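Local structure of heat shock protein-related protein (4FEI) at residues Q1-D13 / L18-G30. The protein is a small heat shock protein, seen here as its alpha-crystallin domain, and probably acts as a chaperone that binds unfolding proteins under stress. Sequence-based numbering, arbitrary orientation.
Sequences QGGPWTPAADWRD and LDLLLDVPGVDAG
R12 reaches across from strand 9-13 to D19 on strand 18-23. Its CB lies 4.0 Å from L21 CD1 and near D19 CB. The chain leaves with CG anti to the backbone N (chi1 174°) and turns at chi3 (56°), which brings the guanidinium back over the neighbouring strand. CD passes near D19 OD2. NE and NH2 then both grip that one oxygen, each at 2.8 Å, in a side-on salt bridge. NE meets the anti lone pair; NH2 comes from above the carboxylate plane. The guanidinium and carboxylate planes stand 81° apart. L21 CD1 lies over one face of the R12 guanidinium, 4.0 Å from CZ. A leucine in place of R12 would probably leave D19 OD2 without both of these donors and L21 CD1 without its flat cover.

The backbones of 9-13 and 18-23 form an antiparallel hairpin. D10 pairs with L21, and R12 with D19, through hydrogen bonds in both directions. D23 N adds a bond to A8 O.

On the opposite sheet face, L20 CB sits over the six-membered ring of W11, a CH-pi contact 3.9 Å from the centroid. A9 CB packs on L22 CD1 at 3.6 Å. L20 and L22 continue inward to strand 40-47, joining the two sheets of the beta sandwich.

Where strand 18-23 ends, a water links W5 NE1 to D23 O. D23 pairs with R47 and R58 of the second subunit, and D10 with R58 of that subunit. The chemistry is thus divided: W11, L18, L20, A9 and L22 face the interior, while the other face mixes L21 with charges. Backbone bonds hold the strands, R12–D19 adds a cross-strand ion pair, and D10 and D23 offer acid to the partner chain.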
loop_
_atom_site.group_PDB
_atom_site.type_symbol
_atom_site.label_atom_id
_atom_site.label_comp_id
_atom_site.label_asym_id
_atom_site.label_seq_id
_atom_site.Cartn_x
_atom_site.Cartn_y
_atom_site.Cartn_z
ATOM N N GLN A 1 0.964 18.867 1.780
ATOM C CA GLN A 1 0.440 17.951 0.713
ATOM C C GLN A 1 1.486 16.899 0.366
ATOM O O GLN A 1 2.552 17.252 -0.188
ATOM C CB GLN A 1 0.022 18.760 -0.511
ATOM C CG GLN A 1 -1.242 19.571 -0.236
ATOM C CD GLN A 1 -1.265 20.949 -0.917
ATOM O OE1 GLN A 1 -2.123 21.220 -1.774
ATOM N NE2 GLN A 1 -0.343 21.834 -0.520
ATOM N N GLY A 2 1.179 15.633 0.706
ATOM C CA GLY A 2 2.095 14.481 0.615
ATOM C C GLY A 2 2.903 14.264 1.907
ATOM O O GLY A 2 4.001 14.818 2.052
ATOM N N GLY A 3 2.371 13.457 2.836
ATOM C CA GLY A 3 2.919 13.357 4.203
ATOM C C GLY A 3 4.119 12.437 4.396
ATOM O O GLY A 3 4.463 11.657 3.499
ATOM N N PRO A 4 4.763 12.510 5.569
ATOM C CA PRO A 4 5.931 11.637 5.809
ATOM C C PRO A 4 5.467 10.171 5.884
ATOM O O PRO A 4 4.425 9.871 6.471
ATOM C CB PRO A 4 6.466 12.099 7.178
ATOM C CG PRO A 4 5.752 13.443 7.465
ATOM C CD PRO A 4 4.447 13.365 6.732
ATOM N N TRP A 5 6.261 9.284 5.302
ATOM C CA TRP A 5 5.849 7.901 5.108
ATOM C C TRP A 5 6.429 6.972 6.177
ATOM O O TRP A 5 7.665 6.877 6.344
ATOM C CB TRP A 5 6.308 7.426 3.713
ATOM C CG TRP A 5 5.643 6.191 3.267
ATOM C CD1 TRP A 5 4.527 5.601 3.822
ATOM C CD2 TRP A 5 6.000 5.393 2.124
ATOM N NE1 TRP A 5 4.176 4.491 3.089
ATOM C CE2 TRP A 5 5.065 4.342 2.043
ATOM C CE3 TRP A 5 7.021 5.472 1.157
ATOM C CZ2 TRP A 5 5.124 3.372 1.044
ATOM C CZ3 TRP A 5 7.082 4.511 0.180
ATOM C CH2 TRP A 5 6.135 3.463 0.130
ATOM N N THR A 6 5.513 6.300 6.886
ATOM C CA THR A 6 5.823 5.186 7.782
ATOM C C THR A 6 4.965 3.979 7.367
ATOM O O THR A 6 3.813 3.859 7.769
ATOM C CB THR A 6 5.627 5.583 9.272
ATOM O OG1 THR A 6 6.503 6.692 9.578
ATOM C CG2 THR A 6 5.975 4.414 10.255
ATOM N N PRO A 7 5.534 3.084 6.537
ATOM C CA PRO A 7 4.745 1.952 6.012
ATOM C C PRO A 7 4.415 0.956 7.105
ATOM O O PRO A 7 5.309 0.561 7.877
ATOM C CB PRO A 7 5.658 1.329 4.936
ATOM C CG PRO A 7 7.024 1.892 5.146
ATOM C CD PRO A 7 6.898 3.161 5.956
ATOM N N ALA A 8 3.131 0.577 7.173
ATOM C CA ALA A 8 2.618 -0.335 8.183
ATOM C C ALA A 8 3.257 -1.768 8.085
ATOM O O ALA A 8 3.467 -2.297 6.974
ATOM C CB ALA A 8 1.094 -0.370 8.120
ATOM N N ALA A 9 3.560 -2.368 9.233
ATOM C CA ALA A 9 4.350 -3.640 9.318
ATOM C C ALA A 9 3.642 -4.730 10.162
ATOM O O ALA A 9 3.118 -4.464 11.233
ATOM C CB ALA A 9 5.723 -3.380 9.897
ATOM N N ASP A 10 3.646 -5.951 9.659
ATOM C CA ASP A 10 3.169 -7.117 10.384
ATOM C C ASP A 10 4.321 -8.105 10.561
ATOM O O ASP A 10 5.176 -8.240 9.696
ATOM C CB ASP A 10 2.077 -7.849 9.565
ATOM C CG ASP A 10 0.703 -7.186 9.670
ATOM O OD1 ASP A 10 0.542 -6.261 10.501
ATOM O OD2 ASP A 10 -0.196 -7.605 8.919
ATOM N N TRP A 11 4.294 -8.826 11.662
ATOM C CA TRP A 11 5.110 -10.016 11.851
ATOM C C TRP A 11 4.214 -11.251 11.893
ATOM O O TRP A 11 3.311 -11.358 12.706
ATOM C CB TRP A 11 5.906 -9.912 13.144
ATOM C CG TRP A 11 7.056 -8.910 13.030
ATOM C CD1 TRP A 11 7.086 -7.629 13.523
ATOM C CD2 TRP A 11 8.332 -9.134 12.403
ATOM N NE1 TRP A 11 8.314 -7.037 13.215
ATOM C CE2 TRP A 11 9.084 -7.937 12.522
ATOM C CE3 TRP A 11 8.912 -10.226 11.765
ATOM C CZ2 TRP A 11 10.397 -7.816 12.042
ATOM C CZ3 TRP A 11 10.215 -10.103 11.253
ATOM C CH2 TRP A 11 10.937 -8.908 11.394
ATOM N N ARG A 12 4.443 -12.164 10.967
ATOM C CA ARG A 12 3.651 -13.395 10.906
ATOM C C ARG A 12 4.521 -14.578 11.342
ATOM O O ARG A 12 5.690 -14.694 10.948
ATOM C CB ARG A 12 3.103 -13.611 9.487
ATOM C CG ARG A 12 2.372 -14.959 9.271
ATOM C CD ARG A 12 1.891 -15.092 7.828
ATOM N NE ARG A 12 2.961 -14.944 6.816
ATOM C CZ ARG A 12 2.751 -14.614 5.534
ATOM N NH1 ARG A 12 1.499 -14.362 5.095
ATOM N NH2 ARG A 12 3.789 -14.512 4.687
ATOM N N ASP A 13 3.945 -15.418 12.190
ATOM C CA ASP A 13 4.584 -16.623 12.626
ATOM C C ASP A 13 4.319 -17.641 11.541
ATOM O O ASP A 13 3.196 -18.078 11.367
ATOM C CB ASP A 13 3.963 -17.054 13.955
ATOM C CG ASP A 13 4.497 -18.380 14.470
ATOM O OD1 ASP A 13 5.524 -18.880 13.947
ATOM O OD2 ASP A 13 3.863 -18.931 15.414
ATOM N N LEU A 18 9.975 -16.696 10.236
ATOM C CA LEU A 18 9.360 -15.469 10.729
ATOM C C LEU A 18 9.229 -14.527 9.519
ATOM O O LEU A 18 10.235 -14.221 8.857
ATOM C CB LEU A 18 10.277 -14.863 11.787
ATOM C CG LEU A 18 9.804 -13.674 12.607
ATOM C CD1 LEU A 18 8.516 -14.011 13.413
ATOM C CD2 LEU A 18 10.922 -13.232 13.541
ATOM N N ASP A 19 8.002 -14.089 9.215
ATOM C CA ASP A 19 7.750 -13.199 8.080
ATOM C C ASP A 19 7.468 -11.776 8.507
ATOM O O ASP A 19 6.636 -11.529 9.400
ATOM C CB ASP A 19 6.520 -13.647 7.278
ATOM C CG ASP A 19 6.670 -15.029 6.683
ATOM O OD1 ASP A 19 7.836 -15.464 6.462
ATOM O OD2 ASP A 19 5.622 -15.677 6.446
ATOM N N LEU A 20 8.102 -10.836 7.831
ATOM C CA LEU A 20 7.771 -9.426 7.971
ATOM C C LEU A 20 7.026 -9.026 6.715
ATOM O O LEU A 20 7.529 -9.209 5.619
ATOM C CB LEU A 20 9.047 -8.596 8.108
ATOM C CG LEU A 20 9.103 -7.076 8.270
ATOM C CD1 LEU A 20 9.157 -6.407 6.917
ATOM C CD2 LEU A 20 7.963 -6.499 9.111
ATOM N N LEU A 21 5.810 -8.529 6.864
ATOM C CA LEU A 21 5.063 -7.977 5.739
ATOM C C LEU A 21 4.986 -6.466 5.902
ATOM O O LEU A 21 4.580 -5.944 6.955
ATOM C CB LEU A 21 3.647 -8.558 5.660
ATOM C CG LEU A 21 3.522 -10.053 5.359
ATOM C CD1 LEU A 21 3.359 -10.845 6.618
ATOM C CD2 LEU A 21 2.256 -10.253 4.503
ATOM N N LEU A 22 5.373 -5.755 4.854
ATOM C CA LEU A 22 5.475 -4.287 4.918
ATOM C C LEU A 22 4.695 -3.667 3.751
ATOM O O LEU A 22 4.979 -3.968 2.607
ATOM C CB LEU A 22 6.958 -3.868 4.893
ATOM C CG LEU A 22 7.269 -2.433 5.286
ATOM C CD1 LEU A 22 7.131 -2.239 6.808
ATOM C CD2 LEU A 22 8.700 -2.026 4.792
ATOM N N ASP A 23 3.702 -2.842 4.055
ATOM C CA ASP A 23 2.861 -2.239 3.013
ATOM C C ASP A 23 3.635 -1.093 2.344
ATOM O O ASP A 23 3.758 0.012 2.921
ATOM C CB ASP A 23 1.548 -1.681 3.587
ATOM C CG ASP A 23 0.549 -2.751 3.902
ATOM O OD1 ASP A 23 -0.367 -2.482 4.733
ATOM O OD2 ASP A 23 0.634 -3.846 3.325
ATOM N N VAL A 24 4.144 -1.376 1.132
ATOM C CA VAL A 24 4.909 -0.382 0.386
ATOM C C VAL A 24 4.342 -0.156 -1.060
ATOM O O VAL A 24 5.024 -0.425 -2.050
ATOM C CB VAL A 24 6.454 -0.742 0.381
ATOM C CG1 VAL A 24 7.109 -0.513 1.782
ATOM C CG2 VAL A 24 6.687 -2.172 -0.085
ATOM N N PRO A 25 3.082 0.296 -1.183
ATOM C CA PRO A 25 2.564 0.485 -2.548
ATOM C C PRO A 25 3.248 1.647 -3.270
ATOM O O PRO A 25 3.524 2.660 -2.637
ATOM C CB PRO A 25 1.060 0.789 -2.325
ATOM C CG PRO A 25 1.000 1.387 -1.008
ATOM C CD PRO A 25 2.091 0.705 -0.172
ATOM N N GLY A 26 3.542 1.469 -4.561
ATOM C CA GLY A 26 4.093 2.539 -5.407
ATOM C C GLY A 26 5.597 2.803 -5.200
ATOM O O GLY A 26 6.142 3.759 -5.769
ATOM N N VAL A 27 6.276 1.959 -4.408
ATOM C CA VAL A 27 7.698 2.153 -4.112
ATOM C C VAL A 27 8.539 2.010 -5.387
ATOM O O VAL A 27 8.180 1.218 -6.276
ATOM C CB VAL A 27 8.156 1.154 -3.033
ATOM C CG1 VAL A 27 9.555 1.442 -2.506
ATOM C CG2 VAL A 27 7.291 1.331 -1.943
ATOM N N ASP A 28 9.597 2.810 -5.487
ATOM C CA ASP A 28 10.625 2.601 -6.483
ATOM C C ASP A 28 11.402 1.385 -5.954
ATOM O O ASP A 28 12.093 1.472 -4.912
ATOM C CB ASP A 28 11.549 3.826 -6.558
ATOM C CG ASP A 28 12.642 3.680 -7.632
ATOM O OD1 ASP A 28 12.945 2.537 -8.128
ATOM O OD2 ASP A 28 13.212 4.738 -8.004
ATOM N N ALA A 29 11.265 0.249 -6.643
ATOM C CA ALA A 29 11.820 -1.015 -6.155
ATOM C C ALA A 29 13.338 -0.918 -5.959
ATOM O O ALA A 29 13.895 -1.567 -5.051
ATOM C CB ALA A 29 11.473 -2.150 -7.116
ATOM N N GLY A 30 13.986 -0.118 -6.821
ATOM C CA GLY A 30 15.459 0.047 -6.840
ATOM C C GLY A 30 16.011 0.833 -5.649
ATOM O O GLY A 30 17.232 0.980 -5.516
HETATM O O HOH W 1 2.359 2.134 3.272
#